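Local coordinates for TatD-related deoxyribonuclease (Thermotoga maritima, PDB 1J6O), which is probably a metal-dependent DNA nuclease of the TatD family, acting as a hydrolase on ester bonds, at residues Ala31-Phe36 / Asp65-Ser70; Ile209-Asp214 / Lys234-Thr239; Ile41-Asn46 / Glu257-Ile262. All coordinates share one frame; numbering follows the deposited sequence.

Contact 1: residues Ala31-Phe36 / Asp65-Ser70; sequences AVISSF and DRIFCS
I67 lays its CD1 against the side chain of I33, and the two side chains cross at about a right angle. The closest pair is I67 CD1 and I33 CD1, at 3.6 Å. The same methyl of I67 also lies 3.9 Å from I33 CG1 and 4.0 Å from I33 CG2, so it rests against both branches of I33. I67 CG1 serves a second partner. It sits at the edge of the F36 ring, 4.2 Å from F36 CE2, and R66 CB comes to that ring's edge too. One face of the ring is covered from within its own segment, by I33 CA 3.8 Å above the centre. R66 runs extended from CG to NE, and its CD passes 4.0 Å from F36 CB. The polar end of R66 goes on to E37, by a salt bridge, and to I41 O, by a hydrogen bond from NH1. The contact joins helix 29-34 and the residues that follow it to the start of strand 67-71 in the TatD-type TIM barrel. L60 of helix 51-61 also touches I33. Carbon alone meets carbon between these segments. The fit therefore rests on shape and apolar contact, while the arginine lends its aliphatic part and its guanidinium pairs outside the contact.

Contact 2: residues Ile209-Asp214 / Lys234-Thr239; sequences IVLETD and KYVVET
L211 packs on V236 and V237 through methyls alone; the flat groups nearby take no part in that packing. K234 CG covers one face of the Y235 ring, 3.6 Å above its plane and offset toward the rim. The carboxylate of E212 takes hydrogen bonds at both oxygens, OE1 from A165 N and OE2 with H164 ND1. D214 OD1 is hydrogen-bonded to H19 NE2. The fold is a TIM barrel. Strand 209-211 is the eighth strand of its parallel sheet, and helix 233-244 is the next long helix in the chain.

The packing is made by one leucine and two valines, all buried. Their methyl groups do the touching. L211 has CG anti to its carbonyl carbon (chi1 -48°), and its two methyls reach the helix. CD2 lies 4.0 Å from V236 CG1, where the two side chains slide past each other in opposite directions. The same CD2 is 4.0 Å from V237 CG2. Around them, L233 and I240 of the same helix, T255 of helix 248-264 and M13 of strand 13-18 also touch L211.

Beyond the strand the chain turns into the predicted metal site. D214 is a predicted ligand of the first divalent metal, as are H17 and H19. H164 is a predicted ligand of the second, so E212 probably helps to position it from the second shell. T213 OG1 is hydrogen-bonded to D15 OD2, and L211 O to T16 OG1. These bonds tie the segment to strand 13-18, next to it in the closed barrel. The tightest pair of the contact is L211 CD1 against V237 CG2, 3.5 Å apart, closer than usual for two methyls.

Contact 3: residues Ile41-Asn46 / Glu257-Ile262; sequences IEFVVN and ENARRI
E42 and R260 form a two-pronged salt bridge between strand 41-47 and helix 248-264. The arginine grips side-on. Its NE gives a hydrogen bond of 2.7 Å to E42 OE2, on the syn lone pair. Its NH2 gives one of 2.8 Å to E42 OE1, also from the syn side. Both bonds are nearly straight, and the two flat groups are only 21° apart. The extended chain of E42, with CG anti to the backbone N (chi1 -175°), carries the carboxylate across to the helix. E42 OE1 has a further hydrogen bond to H12 ND1, probably part of the N-terminal histidine tag. An alanine here would remove both acceptors and would probably leave the charge of R260 without its mate and its guanidinium free to turn.

F43 makes the ring contacts. A259 O lies in the plane of its ring at the edge, 3.9 Å from F43 CZ. The apolar contacts are A259 CB, 4.2 Å from the same CZ, and R260 CG, 4.1 Å from F43 CE1. V14 of strand 13-18 touches both F43 and A259. The link between strand and helix is thus mixed: a charge-paired, two-bond grip by exposed R260, next to buried packing of F43 on the backbone and methyl of A259.

All three contacts pack on the same parallel sheet. Contact 2 is wholly buried and purely apolar. Contact 1 is also apolar but only partly buried, and contact 3 alone adds a salt bridge, made by an exposed arginine beside a buried phenylalanine. Contacts 1 and 3 sit on neighbouring strands, about 11 Å apart between centres. Probable backbone hydrogen bonds join them, from V44 N to R66 O and from N46 N to F68 O. Contacts 2 and 3 use consecutive helices, 233-244 and 248-264. They meet where N258 ND2 probably bonds to I209 O, at 3.1 Å. Contacts 1 and 2 do not touch. Contact 2 alone contains a predicted metal ligand.

Contact 1: residues Ala31-Phe36 / Asp65-Ser70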
loop_
_atom_site.group_PDB
_atom_site.type_symbol
_atom_site.label_atom_id
_atom_site.label_comp_id
_atom_site.label_asym_id
_atom_site.label_seq_id
_atom_site.Cartn_x
_atom_site.Cartn_y
_atom_site.Cartn_z
ATOM N N ALA A 31 -2.240 -5.672 21.373
ATOM C CA ALA A 31 -2.750 -7.028 21.175
ATOM C C ALA A 31 -2.774 -7.428 19.698
ATOM O O ALA A 31 -2.444 -8.573 19.323
ATOM C CB ALA A 31 -4.160 -7.142 21.769
ATOM N N VAL A 32 -3.161 -6.477 18.860
ATOM C CA VAL A 32 -3.236 -6.721 17.424
ATOM C C VAL A 32 -1.848 -7.017 16.879
ATOM O O VAL A 32 -1.643 -7.989 16.143
ATOM C CB VAL A 32 -3.885 -5.490 16.711
ATOM C CG1 VAL A 32 -3.733 -5.570 15.160
ATOM C CG2 VAL A 32 -5.379 -5.460 17.057
ATOM N N ILE A 33 -0.880 -6.217 17.285
ATOM C CA ILE A 33 0.480 -6.401 16.816
ATOM C C ILE A 33 1.130 -7.653 17.403
ATOM O O ILE A 33 1.761 -8.444 16.697
ATOM C CB ILE A 33 1.311 -5.138 17.133
ATOM C CG1 ILE A 33 0.819 -3.975 16.253
ATOM C CG2 ILE A 33 2.775 -5.359 16.844
ATOM C CD1 ILE A 33 1.317 -2.623 16.748
ATOM N N SER A 34 0.962 -7.859 18.694
ATOM C CA SER A 34 1.570 -9.042 19.275
ATOM C C SER A 34 0.950 -10.327 18.737
ATOM O O SER A 34 1.533 -11.411 18.892
ATOM C CB SER A 34 1.493 -8.991 20.809
ATOM O OG SER A 34 0.155 -9.152 21.242
ATOM N N SER A 35 -0.212 -10.264 18.095
ATOM C CA SER A 35 -0.768 -11.511 17.598
ATOM C C SER A 35 -0.463 -11.770 16.121
ATOM O O SER A 35 -1.000 -12.698 15.529
ATOM C CB SER A 35 -2.276 -11.564 17.855
ATOM O OG SER A 35 -2.935 -10.493 17.210
ATOM N N PHE A 36 0.401 -10.953 15.522
ATOM C CA PHE A 36 0.731 -11.150 14.110
ATOM C C PHE A 36 1.240 -12.554 13.815
ATOM O O PHE A 36 0.767 -13.208 12.879
ATOM C CB PHE A 36 1.765 -10.130 13.657
ATOM C CG PHE A 36 1.197 -8.758 13.420
ATOM C CD1 PHE A 36 -0.177 -8.563 13.354
ATOM C CD2 PHE A 36 2.039 -7.667 13.212
ATOM C CE1 PHE A 36 -0.724 -7.295 13.080
ATOM C CE2 PHE A 36 1.504 -6.415 12.944
ATOM C CZ PHE A 36 0.120 -6.234 12.880
ATOM N N ASP A 65 9.378 -5.737 15.443
ATOM C CA ASP A 65 10.236 -6.220 14.402
ATOM C C ASP A 65 9.441 -6.545 13.133
ATOM O O ASP A 65 10.023 -6.684 12.068
ATOM C CB ASP A 65 10.941 -7.496 14.842
ATOM C CG ASP A 65 11.981 -7.269 15.930
ATOM O OD1 ASP A 65 12.420 -6.118 16.168
ATOM O OD2 ASP A 65 12.372 -8.289 16.548
ATOM N N ARG A 66 8.121 -6.672 13.257
ATOM C CA ARG A 66 7.272 -6.997 12.103
ATOM C C ARG A 66 6.601 -5.831 11.404
ATOM O O ARG A 66 5.822 -6.027 10.449
ATOM C CB ARG A 66 6.207 -8.006 12.512
ATOM C CG ARG A 66 6.832 -9.335 12.924
ATOM C CD ARG A 66 5.780 -10.376 13.216
ATOM N NE ARG A 66 6.446 -11.624 13.599
ATOM C CZ ARG A 66 6.228 -12.802 13.029
ATOM N NH1 ARG A 66 5.347 -12.929 12.039
ATOM N NH2 ARG A 66 6.933 -13.857 13.425
ATOM N N ILE A 67 6.921 -4.619 11.852
ATOM C CA ILE A 67 6.333 -3.440 11.236
ATOM C C ILE A 67 7.413 -2.560 10.601
ATOM O O ILE A 67 8.430 -2.258 11.243
ATOM C CB ILE A 67 5.583 -2.592 12.277
ATOM C CG1 ILE A 67 4.447 -3.424 12.917
ATOM C CG2 ILE A 67 4.967 -1.374 11.600
ATOM C CD1 ILE A 67 3.781 -2.684 14.079
ATOM N N PHE A 68 7.209 -2.212 9.331
ATOM C CA PHE A 68 8.132 -1.354 8.595
ATOM C C PHE A 68 7.269 -0.139 8.307
ATOM O O PHE A 68 6.032 -0.210 8.410
ATOM C CB PHE A 68 8.659 -2.024 7.331
ATOM C CG PHE A 68 9.516 -3.203 7.647
ATOM C CD1 PHE A 68 8.944 -4.461 7.849
ATOM C CD2 PHE A 68 10.879 -3.029 7.868
ATOM C CE1 PHE A 68 9.727 -5.550 8.278
ATOM C CE2 PHE A 68 11.677 -4.103 8.297
ATOM C CZ PHE A 68 11.093 -5.362 8.499
ATOM N N CYS A 69 7.902 0.945 7.883
ATOM C CA CYS A 69 7.190 2.185 7.623
ATOM C C CYS A 69 7.292 2.846 6.239
ATOM O O CYS A 69 8.284 2.670 5.540
ATOM C CB CYS A 69 7.742 3.176 8.676
ATOM S SG CYS A 69 7.076 4.843 8.775
ATOM N N SER A 70 6.235 3.568 5.848
ATOM C CA SER A 70 6.218 4.289 4.574
ATOM C C SER A 70 5.851 5.690 5.039
ATOM O O SER A 70 4.901 5.851 5.829
ATOM C CB SER A 70 5.138 3.798 3.608
ATOM O OG SER A 70 5.257 4.489 2.372
#

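Contact 2: residues Ile209-Asp214 / Lys234-Thr239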
loop_
_atom_site.group_PDB
_atom_site.type_symbol
_atom_site.label_atom_id
_atom_site.label_comp_id
_atom_site.label_asym_id
_atom_site.label_seq_id
_atom_site.Cartn_x
_atom_site.Cartn_y
_atom_site.Cartn_z
ATOM N N ILE A 209 0.785 -9.092 -7.931
ATOM C CA ILE A 209 -0.042 -8.565 -6.858
ATOM C C ILE A 209 0.496 -8.774 -5.445
ATOM O O ILE A 209 1.259 -9.699 -5.192
ATOM C CB ILE A 209 -1.437 -9.211 -6.883
ATOM C CG1 ILE A 209 -1.300 -10.713 -6.716
ATOM C CG2 ILE A 209 -2.150 -8.939 -8.229
ATOM C CD1 ILE A 209 -2.616 -11.436 -6.526
ATOM N N VAL A 210 0.122 -7.870 -4.539
ATOM C CA VAL A 210 0.530 -7.988 -3.151
ATOM C C VAL A 210 -0.787 -7.794 -2.406
ATOM O O VAL A 210 -1.752 -7.257 -2.970
ATOM C CB VAL A 210 1.534 -6.937 -2.678
ATOM C CG1 VAL A 210 2.916 -7.281 -3.213
ATOM C CG2 VAL A 210 1.052 -5.531 -3.078
ATOM N N LEU A 211 -0.848 -8.259 -1.164
ATOM C CA LEU A 211 -2.072 -8.125 -0.375
ATOM C C LEU A 211 -2.009 -6.891 0.506
ATOM O O LEU A 211 -0.922 -6.367 0.803
ATOM C CB LEU A 211 -2.222 -9.317 0.564
ATOM C CG LEU A 211 -2.037 -10.719 -0.006
ATOM C CD1 LEU A 211 -1.848 -11.691 1.161
ATOM C CD2 LEU A 211 -3.258 -11.104 -0.852
ATOM N N GLU A 212 -3.175 -6.411 0.916
ATOM C CA GLU A 212 -3.200 -5.257 1.785
ATOM C C GLU A 212 -4.567 -5.214 2.453
ATOM O O GLU A 212 -5.520 -5.853 1.982
ATOM C CB GLU A 212 -2.989 -3.973 0.993
ATOM C CG GLU A 212 -4.229 -3.510 0.214
ATOM C CD GLU A 212 -3.987 -2.175 -0.456
ATOM O OE1 GLU A 212 -3.246 -2.176 -1.450
ATOM O OE2 GLU A 212 -4.504 -1.132 0.033
ATOM N N THR A 213 -4.646 -4.511 3.581
ATOM C CA THR A 213 -5.911 -4.384 4.279
ATOM C C THR A 213 -6.348 -2.926 4.254
ATOM O O THR A 213 -7.541 -2.643 4.209
ATOM C CB THR A 213 -5.832 -4.720 5.795
ATOM O OG1 THR A 213 -4.869 -3.851 6.424
ATOM C CG2 THR A 213 -5.470 -6.173 6.026
ATOM N N ASP A 214 -5.384 -2.007 4.258
ATOM C CA ASP A 214 -5.673 -0.585 4.286
ATOM C C ASP A 214 -6.414 -0.381 5.636
ATOM O O ASP A 214 -7.209 0.550 5.800
ATOM C CB ASP A 214 -6.562 -0.150 3.108
ATOM C CG ASP A 214 -6.558 1.367 2.904
ATOM O OD1 ASP A 214 -5.639 2.060 3.428
ATOM O OD2 ASP A 214 -7.474 1.868 2.205
ATOM N N LYS A 234 -6.767 -13.071 5.638
ATOM C CA LYS A 234 -7.042 -14.448 5.203
ATOM C C LYS A 234 -8.204 -14.583 4.212
ATOM O O LYS A 234 -8.181 -15.448 3.341
ATOM C CB LYS A 234 -7.308 -15.350 6.413
ATOM C CG LYS A 234 -8.525 -14.963 7.208
ATOM C CD LYS A 234 -8.488 -15.574 8.615
ATOM C CE LYS A 234 -8.837 -17.040 8.623
ATOM N NZ LYS A 234 -7.842 -17.853 7.881
ATOM N N TYR A 235 -9.220 -13.745 4.363
ATOM C CA TYR A 235 -10.386 -13.764 3.497
ATOM C C TYR A 235 -10.045 -13.262 2.125
ATOM O O TYR A 235 -10.654 -13.701 1.139
ATOM C CB TYR A 235 -11.512 -12.918 4.119
ATOM C CG TYR A 235 -11.928 -13.467 5.467
ATOM C CD1 TYR A 235 -12.634 -14.662 5.565
ATOM C CD2 TYR A 235 -11.528 -12.843 6.645
ATOM C CE1 TYR A 235 -12.918 -15.233 6.810
ATOM C CE2 TYR A 235 -11.802 -13.397 7.881
ATOM C CZ TYR A 235 -12.492 -14.591 7.961
ATOM O OH TYR A 235 -12.714 -15.134 9.203
ATOM N N VAL A 236 -9.072 -12.348 2.058
ATOM C CA VAL A 236 -8.649 -11.790 0.774
ATOM C C VAL A 236 -7.911 -12.889 0.015
ATOM O O VAL A 236 -8.102 -13.059 -1.193
ATOM C CB VAL A 236 -7.714 -10.549 0.978
ATOM C CG1 VAL A 236 -7.127 -10.072 -0.369
ATOM C CG2 VAL A 236 -8.543 -9.414 1.617
ATOM N N VAL A 237 -7.049 -13.607 0.725
ATOM C CA VAL A 237 -6.294 -14.683 0.117
ATOM C C VAL A 237 -7.277 -15.779 -0.361
ATOM O O VAL A 237 -7.146 -16.326 -1.465
ATOM C CB VAL A 237 -5.314 -15.292 1.139
ATOM C CG1 VAL A 237 -4.807 -16.652 0.637
ATOM C CG2 VAL A 237 -4.133 -14.332 1.375
ATOM N N GLU A 238 -8.253 -16.098 0.486
ATOM C CA GLU A 238 -9.242 -17.117 0.150
ATOM C C GLU A 238 -9.901 -16.787 -1.175
ATOM O O GLU A 238 -9.935 -17.620 -2.086
ATOM C CB GLU A 238 -10.289 -17.206 1.252
ATOM C CG GLU A 238 -11.465 -18.092 0.937
ATOM C CD GLU A 238 -12.339 -18.289 2.162
ATOM O OE1 GLU A 238 -12.616 -17.280 2.854
ATOM O OE2 GLU A 238 -12.741 -19.446 2.426
ATOM N N THR A 239 -10.406 -15.570 -1.305
ATOM C CA THR A 239 -11.052 -15.179 -2.550
ATOM C C THR A 239 -10.092 -15.257 -3.730
ATOM O O THR A 239 -10.444 -15.800 -4.791
ATOM C CB THR A 239 -11.655 -13.749 -2.439
ATOM O OG1 THR A 239 -12.725 -13.765 -1.481
ATOM C CG2 THR A 239 -12.193 -13.258 -3.782
#

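Contact 3: residues Ile41-Asn46 / Glu257-Ile262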
loop_
_atom_site.group_PDB
_atom_site.type_symbol
_atom_site.label_atom_id
_atom_site.label_comp_id
_atom_site.label_asym_id
_atom_site.label_seq_id
_atom_site.Cartn_x
_atom_site.Cartn_y
_atom_site.Cartn_z
ATOM N N ILE A 41 0.919 -13.457 9.933
ATOM C CA ILE A 41 1.240 -12.200 9.275
ATOM C C ILE A 41 2.752 -12.060 9.458
ATOM O O ILE A 41 3.222 -11.833 10.581
ATOM C CB ILE A 41 0.543 -10.984 9.957
ATOM C CG1 ILE A 41 -0.987 -11.090 9.849
ATOM C CG2 ILE A 41 1.047 -9.691 9.301
ATOM C CD1 ILE A 41 -1.523 -11.123 8.419
ATOM N N GLU A 42 3.517 -12.193 8.375
ATOM C CA GLU A 42 4.978 -12.082 8.460
ATOM C C GLU A 42 5.470 -10.675 8.813
ATOM O O GLU A 42 6.420 -10.509 9.596
ATOM C CB GLU A 42 5.573 -12.563 7.162
ATOM C CG GLU A 42 7.054 -12.629 7.142
ATOM C CD GLU A 42 7.527 -13.306 5.892
ATOM O OE1 GLU A 42 7.148 -14.482 5.681
ATOM O OE2 GLU A 42 8.270 -12.663 5.120
ATOM N N PHE A 43 4.882 -9.662 8.177
ATOM C CA PHE A 43 5.245 -8.268 8.457
ATOM C C PHE A 43 4.213 -7.397 7.823
ATOM O O PHE A 43 3.364 -7.875 7.049
ATOM C CB PHE A 43 6.667 -7.852 7.963
ATOM C CG PHE A 43 6.823 -7.704 6.456
ATOM C CD1 PHE A 43 7.201 -8.791 5.672
ATOM C CD2 PHE A 43 6.668 -6.455 5.833
ATOM C CE1 PHE A 43 7.425 -8.640 4.303
ATOM C CE2 PHE A 43 6.892 -6.295 4.470
ATOM C CZ PHE A 43 7.266 -7.370 3.701
ATOM N N VAL A 44 4.215 -6.131 8.203
ATOM C CA VAL A 44 3.249 -5.225 7.602
ATOM C C VAL A 44 3.980 -3.941 7.262
ATOM O O VAL A 44 5.022 -3.625 7.871
ATOM C CB VAL A 44 2.043 -4.868 8.545
ATOM C CG1 VAL A 44 1.488 -6.116 9.220
ATOM C CG2 VAL A 44 2.438 -3.781 9.519
ATOM N N VAL A 45 3.464 -3.221 6.272
ATOM C CA VAL A 45 4.090 -1.965 5.896
ATOM C C VAL A 45 3.063 -0.944 6.403
ATOM O O VAL A 45 1.950 -0.882 5.878
ATOM C CB VAL A 45 4.238 -1.806 4.395
ATOM C CG1 VAL A 45 4.789 -0.379 4.101
ATOM C CG2 VAL A 45 5.182 -2.893 3.834
ATOM N N ASN A 46 3.438 -0.198 7.444
ATOM C CA ASN A 46 2.554 0.805 8.052
ATOM C C ASN A 46 2.798 2.141 7.362
ATOM O O ASN A 46 3.883 2.685 7.397
ATOM C CB ASN A 46 2.828 0.867 9.542
ATOM C CG ASN A 46 1.645 1.328 10.298
ATOM O OD1 ASN A 46 0.644 0.605 10.417
ATOM N ND2 ASN A 46 1.720 2.544 10.804
ATOM N N GLU A 257 6.457 -13.232 -1.312
ATOM C CA GLU A 257 7.751 -13.097 -1.992
ATOM C C GLU A 257 7.759 -11.729 -2.688
ATOM O O GLU A 257 8.746 -10.991 -2.664
ATOM C CB GLU A 257 7.954 -14.196 -3.042
ATOM C CG GLU A 257 9.232 -14.010 -3.853
ATOM C CD GLU A 257 9.553 -15.201 -4.766
ATOM O OE1 GLU A 257 9.503 -16.361 -4.294
ATOM O OE2 GLU A 257 9.861 -14.966 -5.956
ATOM N N ASN A 258 6.651 -11.401 -3.335
ATOM C CA ASN A 258 6.559 -10.114 -4.021
ATOM C C ASN A 258 6.760 -8.955 -3.046
ATOM O O ASN A 258 7.477 -7.985 -3.333
ATOM C CB ASN A 258 5.179 -9.958 -4.672
ATOM C CG ASN A 258 5.025 -10.793 -5.917
ATOM O OD1 ASN A 258 6.012 -11.307 -6.456
ATOM N ND2 ASN A 258 3.788 -10.926 -6.393
ATOM N N ALA A 259 6.095 -9.038 -1.899
ATOM C CA ALA A 259 6.208 -7.991 -0.897
ATOM C C ALA A 259 7.602 -7.914 -0.296
ATOM O O ALA A 259 8.133 -6.823 -0.074
ATOM C CB ALA A 259 5.146 -8.197 0.197
ATOM N N ARG A 260 8.220 -9.070 -0.072
ATOM C CA ARG A 260 9.570 -9.106 0.494
ATOM C C ARG A 260 10.551 -8.445 -0.469
ATOM O O ARG A 260 11.414 -7.646 -0.080
ATOM C CB ARG A 260 10.045 -10.555 0.685
ATOM C CG ARG A 260 9.476 -11.309 1.876
ATOM C CD ARG A 260 9.953 -12.762 1.801
ATOM N NE ARG A 260 9.376 -13.613 2.837
ATOM C CZ ARG A 260 9.443 -14.944 2.821
ATOM N NH1 ARG A 260 10.080 -15.561 1.825
ATOM N NH2 ARG A 260 8.836 -15.658 3.763
ATOM N N ARG A 261 10.431 -8.801 -1.734
ATOM C CA ARG A 261 11.320 -8.243 -2.732
ATOM C C ARG A 261 11.212 -6.733 -2.862
ATOM O O ARG A 261 12.212 -6.024 -2.924
ATOM C CB ARG A 261 11.045 -8.895 -4.085
ATOM C CG ARG A 261 11.985 -8.455 -5.185
ATOM C CD ARG A 261 11.564 -9.015 -6.545
ATOM N NE ARG A 261 10.333 -8.404 -7.031
ATOM C CZ ARG A 261 9.180 -9.048 -7.159
ATOM N NH1 ARG A 261 9.092 -10.340 -6.834
ATOM N NH2 ARG A 261 8.111 -8.400 -7.610
ATOM N N ILE A 262 9.988 -6.237 -2.880
ATOM C CA ILE A 262 9.776 -4.798 -3.018
ATOM C C ILE A 262 10.208 -3.941 -1.844
ATOM O O ILE A 262 10.943 -2.967 -1.994
ATOM C CB ILE A 262 8.271 -4.505 -3.295
ATOM C CG1 ILE A 262 7.904 -5.007 -4.700
ATOM C CG2 ILE A 262 7.986 -3.006 -3.238
ATOM C CD1 ILE A 262 6.417 -4.938 -5.011
#